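PDB 2QMA: diaminobutyrate-pyruvate transaminase and L-2,4-diaminobutyrate decarboxylase, which probably uses pyridoxal phosphate for transamination and for carbon-carbon bond cleavage, the crystallised C-terminal domain corresponding to the L-2,4-diaminobutyrate decarboxylase part. Local coordinates for residues K202-C207 / E255-F260; P110-A115 / F381-N386; F34-S39 / P79-I84. All blocks are in the same frame, centred on the assembly; numbering follows the deposited sequence.

Contact 1 of 3, residues K202-C207 / E255-F260; sequences KLRIVC and EGLIPF
Phe-260, whose ring touches Leu-203 and Ile-205 of the partner strand, has CG between the backbone N and the carbonyl carbon (chi1 74°). Arg-204 bends at chi2 (-64°), which places CD; Leu-257 CD2 lies over one face of the guanidinium, toward its rim, 3.6 Å from Arg-204 NH2. Leu-203 crosses the Phe-260 side chain at about a right angle, its CB 3.7 Å from CE2. Ile-205 lies alongside Phe-260, pointing the same way, with CG1 3.7 Å from CZ. Next to the ring, Leu-203 CD2 touches Ile-258 CG2 at 3.7 Å, and helix 167-187 covers this apolar face through Ile-182 and Leu-186. On the other face, with Arg-204, is Pro-259, packed against helix 245-254.

Between the faces runs a parallel ladder, in which Leu-203 pairs with Ile-258 and Arg-204 with Pro-259. Ile-258 N donates to Lys-202 O at 2.9 Å. Arg-204 N bonds Ile-258 O, and Phe-260 N bonds Arg-204 O. The short strand axes diverge by 48°, a strong local twist near the start of both strands. At that end CG, CD and CE of Lys-202 pass around Gly-256 O, CE lying 3.3 Å away, while the ammonium group leads off. Gly-256 itself closes the preceding helix in a Schellman motif.

In the seven-stranded mixed sheet of the fold-type-I large domain, strand 203-208 is next to the outermost strand 229-232, and 258-265 is one further in. Pro-259 has no N-H, yet the ladder is uninterrupted, because Ile-258 and Phe-260 on one strand and Arg-204 on the other supply the N-H groups. The Arg-204 charge is met by carbonyl oxygens, NH1 bonding Leu-203 O in the guanidinium plane and also Asp-201 O, so backbone dipoles probably stabilise it.

Contact 2 of 3, residues P110-A115 / F381-N386; sequences PPLMPA and FMTMQN
Pro-114 presents its ring to two polar side chains of helix 377-386. Thr-383 OG1 approaches to 3.4 Å from Pro-114 CG, and CB of the same ring is equally near. Asn-386 OD1 comes to 3.4 Å from Pro-114 CG and lies almost as close to CD, with the two side chains crossing at about a right angle. These are van der Waals meetings of oxygen with ring carbons. Beside them Leu-112 CD1 rests 3.8 Å from Thr-383 CG2, so the threonine offers its hydroxyl to the proline and its methyl to the leucine.

Asn-386 CG is anti to the backbone N (chi1 172°), and from there OD1 meets the ring. Its ND2 bonds Ala-78 O of the second subunit, which helps to fix the group's rotation. Thr-383 OG1 is held by Gln-329 OE1, so both oxygens touching the proline belong to groups anchored elsewhere. Gln-329 lies a few residues beyond Lys-325, the predicted cofactor lysine, whose side chain is about 12 Å from that of Leu-112.

Leu-112 is the N-cap of helix 113-125, and Pro-114 occupies the first turn, where a missing N-H costs no helical bond. Helix 377-386 is flanked by helix 136-152 through Phe-381 and by helix 113-125 through Met-382, while Leu-80 and Ile-84 of the second subunit approach from across the dimer interface.

Contact 3 of 3, residues F34-S39 / P79-I84; sequences FASVMS and PLKSVI
Val-37 packs its CG1 methyl against Leu-80 and Ile-84, and this is the close part of the contact. CG1 is 3.7 Å from Leu-80 CD2 and also 3.7 Å from Ile-84 CD1. The valine methyl thus touches both residues, which stand one turn apart on helix 80-92. Its placement follows from chi1 of 168°, which sets CG1 anti to the backbone N. Leu-80 crosses the valine at about a right angle, whereas Ile-84 comes in more aslant, its CD1 also lying 4.1 Å from Val-37 O.

The other side is thinner and partly exposed. Lys-81 runs extended beyond CG from its own helix to Ser-36, and the contact there is polar and made with a single oxygen. NZ is modelled 2.5 Å from Ser-36 OG as a hydrogen bond, but this is shorter than expected for such a pair, and the exact position of the ammonium group is therefore doubtful. CE lies 3.3 Å from the same OG, and the lysine meets Val-37 only distantly. Thus one edge rests on methyl groups and the other on a long extended chain.

The geometry of the backbones agrees with this sparse interface. The axes of the short segments approach to 10.4 Å and are nearly parallel, at 17°, with the closest CA atoms, those of Val-37 and Lys-81, 6.6 Å from each other. Side chains therefore bridge the gap, reaching backbone atoms as well. Helix 32-51 and helix 80-92 run side by side in the N-terminal helical region, and His-40 and Thr-41 extend the packing along helix 32-51. On the second subunit, Met-38 meets Val-116 and Leu-80 meets Met-113, placing the pair against helix 113-125 of the partner chain.

Along the chain contact 3 closes first; contact 2 then opens, and the whole of contact 1 falls between its two segments. Contact 1 lies in the central sheet of the large domain, with its centre about 41 Å from that of contact 2 and about 56 Å from that of contact 3, on the opposite side of the chain's centre from both. Contacts 2 and 3 have centres about 25 Å apart, and helices 80-92 and 113-125 follow one another in sequence. Within one chain they do not touch, yet across the dimer helix 80-92 packs on contact 2 of the partner and helix 32-51 meets its helix 113-125, consistent with the intertwined N-terminal helices of related pyridoxal-dependent decarboxylases.

Contact 1 of 3, residues K202-C207 / E255-F260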
loop_
_atom_site.group_PDB
_atom_site.type_symbol
_atom_site.label_atom_id
_atom_site.label_comp_id
_atom_site.label_asym_id
_atom_site.label_seq_id
_atom_site.Cartn_x
_atom_site.Cartn_y
_atom_site.Cartn_z
ATOM N N LYS A 202 18.302 -25.390 5.487
ATOM C CA LYS A 202 18.607 -26.051 4.232
ATOM C C LYS A 202 17.820 -25.500 3.051
ATOM O O LYS A 202 18.173 -25.782 1.918
ATOM C CB LYS A 202 18.369 -27.562 4.353
ATOM C CG LYS A 202 19.422 -28.275 5.166
ATOM C CD LYS A 202 18.797 -29.532 5.768
ATOM C CE LYS A 202 19.819 -30.616 5.969
ATOM N NZ LYS A 202 20.346 -30.529 7.336
ATOM N N LEU A 203 16.714 -24.810 3.328
ATOM C CA LEU A 203 15.823 -24.374 2.259
ATOM C C LEU A 203 16.520 -23.367 1.350
ATOM O O LEU A 203 17.292 -22.493 1.820
ATOM C CB LEU A 203 14.534 -23.760 2.840
ATOM C CG LEU A 203 13.662 -24.755 3.649
ATOM C CD1 LEU A 203 12.507 -24.008 4.363
ATOM C CD2 LEU A 203 13.071 -25.839 2.771
ATOM N N ARG A 204 16.273 -23.497 0.052
ATOM C CA ARG A 204 16.928 -22.621 -0.920
ATOM C C ARG A 204 15.936 -22.155 -1.984
ATOM O O ARG A 204 15.130 -22.951 -2.485
ATOM C CB ARG A 204 18.114 -23.310 -1.623
ATOM C CG ARG A 204 19.345 -23.579 -0.729
ATOM C CD ARG A 204 19.987 -22.287 -0.214
ATOM N NE ARG A 204 21.219 -22.569 0.554
ATOM C CZ ARG A 204 21.223 -22.851 1.847
ATOM N NH1 ARG A 204 20.060 -22.913 2.488
ATOM N NH2 ARG A 204 22.382 -23.082 2.506
ATOM N N ILE A 205 16.043 -20.870 -2.325
ATOM C CA ILE A 205 15.288 -20.283 -3.415
ATOM C C ILE A 205 16.287 -20.052 -4.566
ATOM O O ILE A 205 17.353 -19.423 -4.402
ATOM C CB ILE A 205 14.715 -18.932 -3.018
ATOM C CG1 ILE A 205 13.812 -19.046 -1.776
ATOM C CG2 ILE A 205 14.064 -18.218 -4.253
ATOM C CD1 ILE A 205 13.621 -17.685 -1.019
ATOM N N VAL A 206 15.946 -20.589 -5.724
ATOM C CA VAL A 206 16.801 -20.491 -6.887
ATOM C C VAL A 206 16.342 -19.289 -7.738
ATOM O O VAL A 206 15.137 -19.119 -8.008
ATOM C CB VAL A 206 16.726 -21.826 -7.741
ATOM C CG1 VAL A 206 17.625 -21.689 -8.978
ATOM C CG2 VAL A 206 17.046 -23.057 -6.911
ATOM N N CYS A 207 17.278 -18.424 -8.109
ATOM C CA CYS A 207 16.979 -17.309 -9.014
ATOM C C CYS A 207 18.218 -16.968 -9.858
ATOM O O CYS A 207 19.277 -17.568 -9.686
ATOM C CB CYS A 207 16.488 -16.089 -8.222
ATOM S SG CYS A 207 17.712 -15.389 -7.159
ATOM N N GLU A 255 24.189 -32.229 -1.679
ATOM C CA GLU A 255 24.753 -31.687 -0.434
ATOM C C GLU A 255 23.810 -31.619 0.791
ATOM O O GLU A 255 24.210 -31.073 1.815
ATOM C CB GLU A 255 25.160 -30.254 -0.664
ATOM C CG GLU A 255 26.261 -30.013 -1.597
ATOM C CD GLU A 255 26.545 -28.535 -1.672
ATOM O OE1 GLU A 255 25.941 -27.771 -0.877
ATOM O OE2 GLU A 255 27.363 -28.133 -2.516
ATOM N N GLY A 256 22.567 -32.094 0.675
ATOM C CA GLY A 256 21.603 -32.011 1.776
ATOM C C GLY A 256 20.739 -30.735 1.774
ATOM O O GLY A 256 19.877 -30.568 2.648
ATOM N N LEU A 257 20.951 -29.845 0.793
ATOM C CA LEU A 257 20.069 -28.666 0.622
ATOM C C LEU A 257 18.701 -29.036 0.004
ATOM O O LEU A 257 18.540 -30.100 -0.636
ATOM C CB LEU A 257 20.786 -27.534 -0.155
ATOM C CG LEU A 257 22.179 -27.150 0.405
ATOM C CD1 LEU A 257 22.848 -26.132 -0.518
ATOM C CD2 LEU A 257 22.048 -26.591 1.821
ATOM N N ILE A 258 17.725 -28.145 0.210
ATOM C CA ILE A 258 16.330 -28.380 -0.177
ATOM C C ILE A 258 15.885 -27.174 -1.072
ATOM O O ILE A 258 15.316 -26.220 -0.592
ATOM C CB ILE A 258 15.425 -28.592 1.074
ATOM C CG1 ILE A 258 15.947 -29.752 1.971
ATOM C CG2 ILE A 258 13.939 -28.768 0.675
ATOM C CD1 ILE A 258 15.177 -29.910 3.296
ATOM N N PRO A 259 16.214 -27.216 -2.378
ATOM C CA PRO A 259 15.698 -26.170 -3.282
ATOM C C PRO A 259 14.164 -26.344 -3.324
ATOM O O PRO A 259 13.689 -27.408 -3.695
ATOM C CB PRO A 259 16.348 -26.514 -4.643
ATOM C CG PRO A 259 17.501 -27.447 -4.298
ATOM C CD PRO A 259 17.006 -28.226 -3.104
ATOM N N PHE A 260 13.405 -25.343 -2.889
ATOM C CA PHE A 260 11.945 -25.489 -2.799
ATOM C C PHE A 260 11.189 -24.498 -3.667
ATOM O O PHE A 260 9.976 -24.634 -3.876
ATOM C CB PHE A 260 11.485 -25.313 -1.331
ATOM C CG PHE A 260 11.521 -23.881 -0.823
ATOM C CD1 PHE A 260 10.375 -23.083 -0.859
ATOM C CD2 PHE A 260 12.694 -23.339 -0.326
ATOM C CE1 PHE A 260 10.397 -21.743 -0.367
ATOM C CE2 PHE A 260 12.749 -22.033 0.136
ATOM C CZ PHE A 260 11.585 -21.221 0.131
#

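Contact 2 of 3, residues P110-A115 / F381-N386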
loop_
_atom_site.group_PDB
_atom_site.type_symbol
_atom_site.label_atom_id
_atom_site.label_comp_id
_atom_site.label_asym_id
_atom_site.label_seq_id
_atom_site.Cartn_x
_atom_site.Cartn_y
_atom_site.Cartn_z
ATOM N N PRO A 110 4.000 6.889 -16.721
ATOM C CA PRO A 110 3.075 8.015 -16.863
ATOM C C PRO A 110 1.635 7.443 -16.740
ATOM O O PRO A 110 1.292 6.441 -17.397
ATOM C CB PRO A 110 3.396 8.572 -18.264
ATOM C CG PRO A 110 3.913 7.363 -19.057
ATOM C CD PRO A 110 4.641 6.511 -18.002
ATOM N N PRO A 111 0.829 8.022 -15.838
ATOM C CA PRO A 111 -0.492 7.469 -15.484
ATOM C C PRO A 111 -1.565 7.601 -16.574
ATOM O O PRO A 111 -1.728 8.649 -17.181
ATOM C CB PRO A 111 -0.889 8.254 -14.222
ATOM C CG PRO A 111 -0.138 9.531 -14.340
ATOM C CD PRO A 111 1.159 9.227 -15.059
ATOM N N LEU A 112 -2.262 6.497 -16.807
ATOM C CA LEU A 112 -3.360 6.453 -17.712
ATOM C C LEU A 112 -4.513 7.256 -17.141
ATOM O O LEU A 112 -4.827 7.186 -15.961
ATOM C CB LEU A 112 -3.810 5.009 -17.936
ATOM C CG LEU A 112 -3.487 4.299 -19.274
ATOM C CD1 LEU A 112 -4.390 3.077 -19.415
ATOM C CD2 LEU A 112 -3.532 5.187 -20.538
HETATM N N MSE A 113 -5.177 7.981 -18.004
HETATM C CA MSE A 113 -6.307 8.807 -17.591
HETATM C C MSE A 113 -7.371 8.055 -16.792
HETATM O O MSE A 113 -7.859 8.580 -15.788
HETATM C CB MSE A 113 -6.940 9.484 -18.805
HETATM C CG MSE A 113 -7.804 10.678 -18.424
HETATM SE SE MSE A 113 -6.679 12.131 -17.847
HETATM C CE MSE A 113 -5.999 12.658 -19.626
ATOM N N PRO A 114 -7.771 6.850 -17.245
ATOM C CA PRO A 114 -8.729 6.065 -16.475
ATOM C C PRO A 114 -8.292 5.698 -15.058
ATOM O O PRO A 114 -9.141 5.642 -14.172
ATOM C CB PRO A 114 -8.930 4.795 -17.327
ATOM C CG PRO A 114 -7.852 4.787 -18.307
ATOM C CD PRO A 114 -7.483 6.207 -18.551
ATOM N N ALA A 115 -6.996 5.457 -14.864
ATOM C CA ALA A 115 -6.455 5.290 -13.497
ATOM C C ALA A 115 -6.546 6.589 -12.678
ATOM O O ALA A 115 -6.938 6.547 -11.521
ATOM C CB ALA A 115 -5.067 4.769 -13.536
ATOM N N PHE A 381 -10.315 -1.960 -13.366
ATOM C CA PHE A 381 -11.707 -2.194 -13.762
ATOM C C PHE A 381 -12.129 -1.101 -14.749
ATOM O O PHE A 381 -12.691 -1.405 -15.813
ATOM C CB PHE A 381 -12.603 -2.256 -12.510
ATOM C CG PHE A 381 -14.073 -2.482 -12.774
ATOM C CD1 PHE A 381 -14.555 -3.742 -13.093
ATOM C CD2 PHE A 381 -14.986 -1.445 -12.599
ATOM C CE1 PHE A 381 -15.917 -3.964 -13.260
ATOM C CE2 PHE A 381 -16.348 -1.667 -12.779
ATOM C CZ PHE A 381 -16.809 -2.925 -13.099
HETATM N N MSE A 382 -11.810 0.155 -14.428
HETATM C CA MSE A 382 -12.141 1.283 -15.325
HETATM C C MSE A 382 -11.280 1.313 -16.584
HETATM O O MSE A 382 -11.801 1.506 -17.695
HETATM C CB MSE A 382 -12.073 2.626 -14.582
HETATM C CG MSE A 382 -13.050 2.645 -13.409
HETATM SE SE MSE A 382 -13.341 4.354 -12.563
HETATM C CE MSE A 382 -13.605 5.434 -14.164
ATOM N N THR A 383 -9.981 1.083 -16.418
ATOM C CA THR A 383 -9.043 1.063 -17.538
ATOM C C THR A 383 -9.437 0.045 -18.634
ATOM O O THR A 383 -9.395 0.379 -19.853
ATOM C CB THR A 383 -7.604 0.811 -17.037
ATOM O OG1 THR A 383 -7.057 2.027 -16.484
ATOM C CG2 THR A 383 -6.726 0.305 -18.168
HETATM N N MSE A 384 -9.845 -1.164 -18.226
HETATM C CA MSE A 384 -10.218 -2.210 -19.217
HETATM C C MSE A 384 -11.556 -1.964 -19.936
HETATM O O MSE A 384 -11.801 -2.507 -21.031
HETATM C CB MSE A 384 -10.168 -3.608 -18.598
HETATM C CG MSE A 384 -8.742 -4.005 -18.139
HETATM SE SE MSE A 384 -7.325 -3.684 -19.435
HETATM C CE MSE A 384 -6.775 -1.955 -18.925
ATOM N N GLN A 385 -12.429 -1.195 -19.298
ATOM C CA GLN A 385 -13.677 -0.761 -19.938
ATOM C C GLN A 385 -13.480 0.341 -20.968
ATOM O O GLN A 385 -14.255 0.429 -21.945
ATOM C CB GLN A 385 -14.688 -0.293 -18.906
ATOM C CG GLN A 385 -15.282 -1.400 -18.057
ATOM C CD GLN A 385 -16.215 -0.780 -17.043
ATOM O OE1 GLN A 385 -17.297 -0.312 -17.397
ATOM N NE2 GLN A 385 -15.769 -0.699 -15.791
ATOM N N ASN A 386 -12.458 1.161 -20.731
ATOM C CA ASN A 386 -12.197 2.415 -21.435
ATOM C C ASN A 386 -11.147 2.227 -22.560
ATOM O O ASN A 386 -11.482 2.177 -23.747
ATOM C CB ASN A 386 -11.771 3.477 -20.402
ATOM C CG ASN A 386 -11.279 4.783 -21.024
ATOM O OD1 ASN A 386 -10.285 5.369 -20.555
ATOM N ND2 ASN A 386 -11.975 5.259 -22.080
#

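Contact 3 of 3, residues F34-S39 / P79-I84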
loop_
_atom_site.group_PDB
_atom_site.type_symbol
_atom_site.label_atom_id
_atom_site.label_comp_id
_atom_site.label_asym_id
_atom_site.label_seq_id
_atom_site.Cartn_x
_atom_site.Cartn_y
_atom_site.Cartn_z
ATOM N N PHE A 34 -17.074 20.076 -1.543
ATOM C CA PHE A 34 -16.263 19.022 -2.155
ATOM C C PHE A 34 -15.993 19.338 -3.629
ATOM O O PHE A 34 -14.853 19.408 -4.062
ATOM C CB PHE A 34 -16.963 17.673 -2.012
ATOM C CG PHE A 34 -16.504 16.643 -3.018
ATOM C CD1 PHE A 34 -15.317 15.962 -2.829
ATOM C CD2 PHE A 34 -17.274 16.364 -4.162
ATOM C CE1 PHE A 34 -14.887 14.993 -3.758
ATOM C CE2 PHE A 34 -16.855 15.412 -5.091
ATOM C CZ PHE A 34 -15.654 14.709 -4.880
ATOM N N ALA A 35 -17.059 19.561 -4.382
ATOM C CA ALA A 35 -16.956 19.865 -5.812
ATOM C C ALA A 35 -16.074 21.094 -6.062
ATOM O O ALA A 35 -15.203 21.079 -6.939
ATOM C CB ALA A 35 -18.348 20.067 -6.392
ATOM N N SER A 36 -16.286 22.140 -5.261
ATOM C CA SER A 36 -15.549 23.386 -5.388
ATOM C C SER A 36 -14.049 23.202 -5.135
ATOM O O SER A 36 -13.215 23.781 -5.852
ATOM C CB SER A 36 -16.136 24.429 -4.434
ATOM O OG SER A 36 -15.457 25.660 -4.556
ATOM N N VAL A 37 -13.704 22.394 -4.123
ATOM C CA VAL A 37 -12.300 22.129 -3.777
ATOM C C VAL A 37 -11.558 21.293 -4.856
ATOM O O VAL A 37 -10.448 21.624 -5.282
ATOM C CB VAL A 37 -12.185 21.463 -2.355
ATOM C CG1 VAL A 37 -10.779 20.898 -2.089
ATOM C CG2 VAL A 37 -12.619 22.452 -1.250
HETATM N N MSE A 38 -12.219 20.237 -5.300
HETATM C CA MSE A 38 -11.718 19.349 -6.328
HETATM C C MSE A 38 -11.579 20.089 -7.646
HETATM O O MSE A 38 -10.575 19.928 -8.314
HETATM C CB MSE A 38 -12.655 18.155 -6.469
HETATM C CG MSE A 38 -12.703 17.254 -5.234
HETATM SE SE MSE A 38 -11.010 16.947 -4.301
HETATM C CE MSE A 38 -11.662 17.199 -2.457
ATOM N N SER A 39 -12.580 20.893 -8.025
ATOM C CA SER A 39 -12.460 21.719 -9.221
ATOM C C SER A 39 -11.256 22.690 -9.119
ATOM O O SER A 39 -10.514 22.853 -10.083
ATOM C CB SER A 39 -13.778 22.454 -9.523
ATOM O OG SER A 39 -14.729 21.556 -10.097
ATOM N N PRO A 79 -7.024 28.347 4.772
ATOM C CA PRO A 79 -8.115 27.775 3.987
ATOM C C PRO A 79 -7.570 26.782 2.974
ATOM O O PRO A 79 -6.452 26.952 2.451
ATOM C CB PRO A 79 -8.738 28.980 3.264
ATOM C CG PRO A 79 -7.797 30.132 3.468
ATOM C CD PRO A 79 -6.912 29.816 4.622
ATOM N N LEU A 80 -8.366 25.754 2.704
ATOM C CA LEU A 80 -7.878 24.580 1.949
ATOM C C LEU A 80 -7.410 24.995 0.552
ATOM O O LEU A 80 -6.373 24.540 0.079
ATOM C CB LEU A 80 -8.947 23.483 1.872
ATOM C CG LEU A 80 -8.597 22.198 1.091
ATOM C CD1 LEU A 80 -7.181 21.736 1.405
ATOM C CD2 LEU A 80 -9.588 21.107 1.439
ATOM N N LYS A 81 -8.166 25.858 -0.108
ATOM C CA LYS A 81 -7.779 26.274 -1.447
ATOM C C LYS A 81 -6.400 26.951 -1.481
ATOM O O LYS A 81 -5.647 26.748 -2.433
ATOM C CB LYS A 81 -8.866 27.149 -2.091
ATOM C CG LYS A 81 -10.089 26.369 -2.572
ATOM C CD LYS A 81 -11.266 27.279 -2.954
ATOM C CE LYS A 81 -12.511 26.424 -3.196
ATOM N NZ LYS A 81 -13.517 27.162 -4.018
ATOM N N SER A 82 -6.052 27.737 -0.455
ATOM C CA SER A 82 -4.715 28.369 -0.434
ATOM C C SER A 82 -3.603 27.326 -0.203
ATOM O O SER A 82 -2.521 27.430 -0.782
ATOM C CB SER A 82 -4.619 29.594 0.499
ATOM O OG SER A 82 -4.645 29.264 1.878
ATOM N N VAL A 83 -3.891 26.321 0.623
ATOM C CA VAL A 83 -2.950 25.237 0.882
ATOM C C VAL A 83 -2.705 24.453 -0.412
ATOM O O VAL A 83 -1.558 24.072 -0.712
ATOM C CB VAL A 83 -3.462 24.287 1.975
ATOM C CG1 VAL A 83 -2.487 23.106 2.137
ATOM C CG2 VAL A 83 -3.659 25.039 3.344
ATOM N N ILE A 84 -3.788 24.220 -1.161
ATOM C CA ILE A 84 -3.710 23.606 -2.480
ATOM C C ILE A 84 -2.814 24.451 -3.394
ATOM O O ILE A 84 -2.010 23.908 -4.130
ATOM C CB ILE A 84 -5.112 23.420 -3.124
ATOM C CG1 ILE A 84 -5.853 22.256 -2.443
ATOM C CG2 ILE A 84 -5.004 23.137 -4.610
ATOM C CD1 ILE A 84 -7.370 22.303 -2.647
#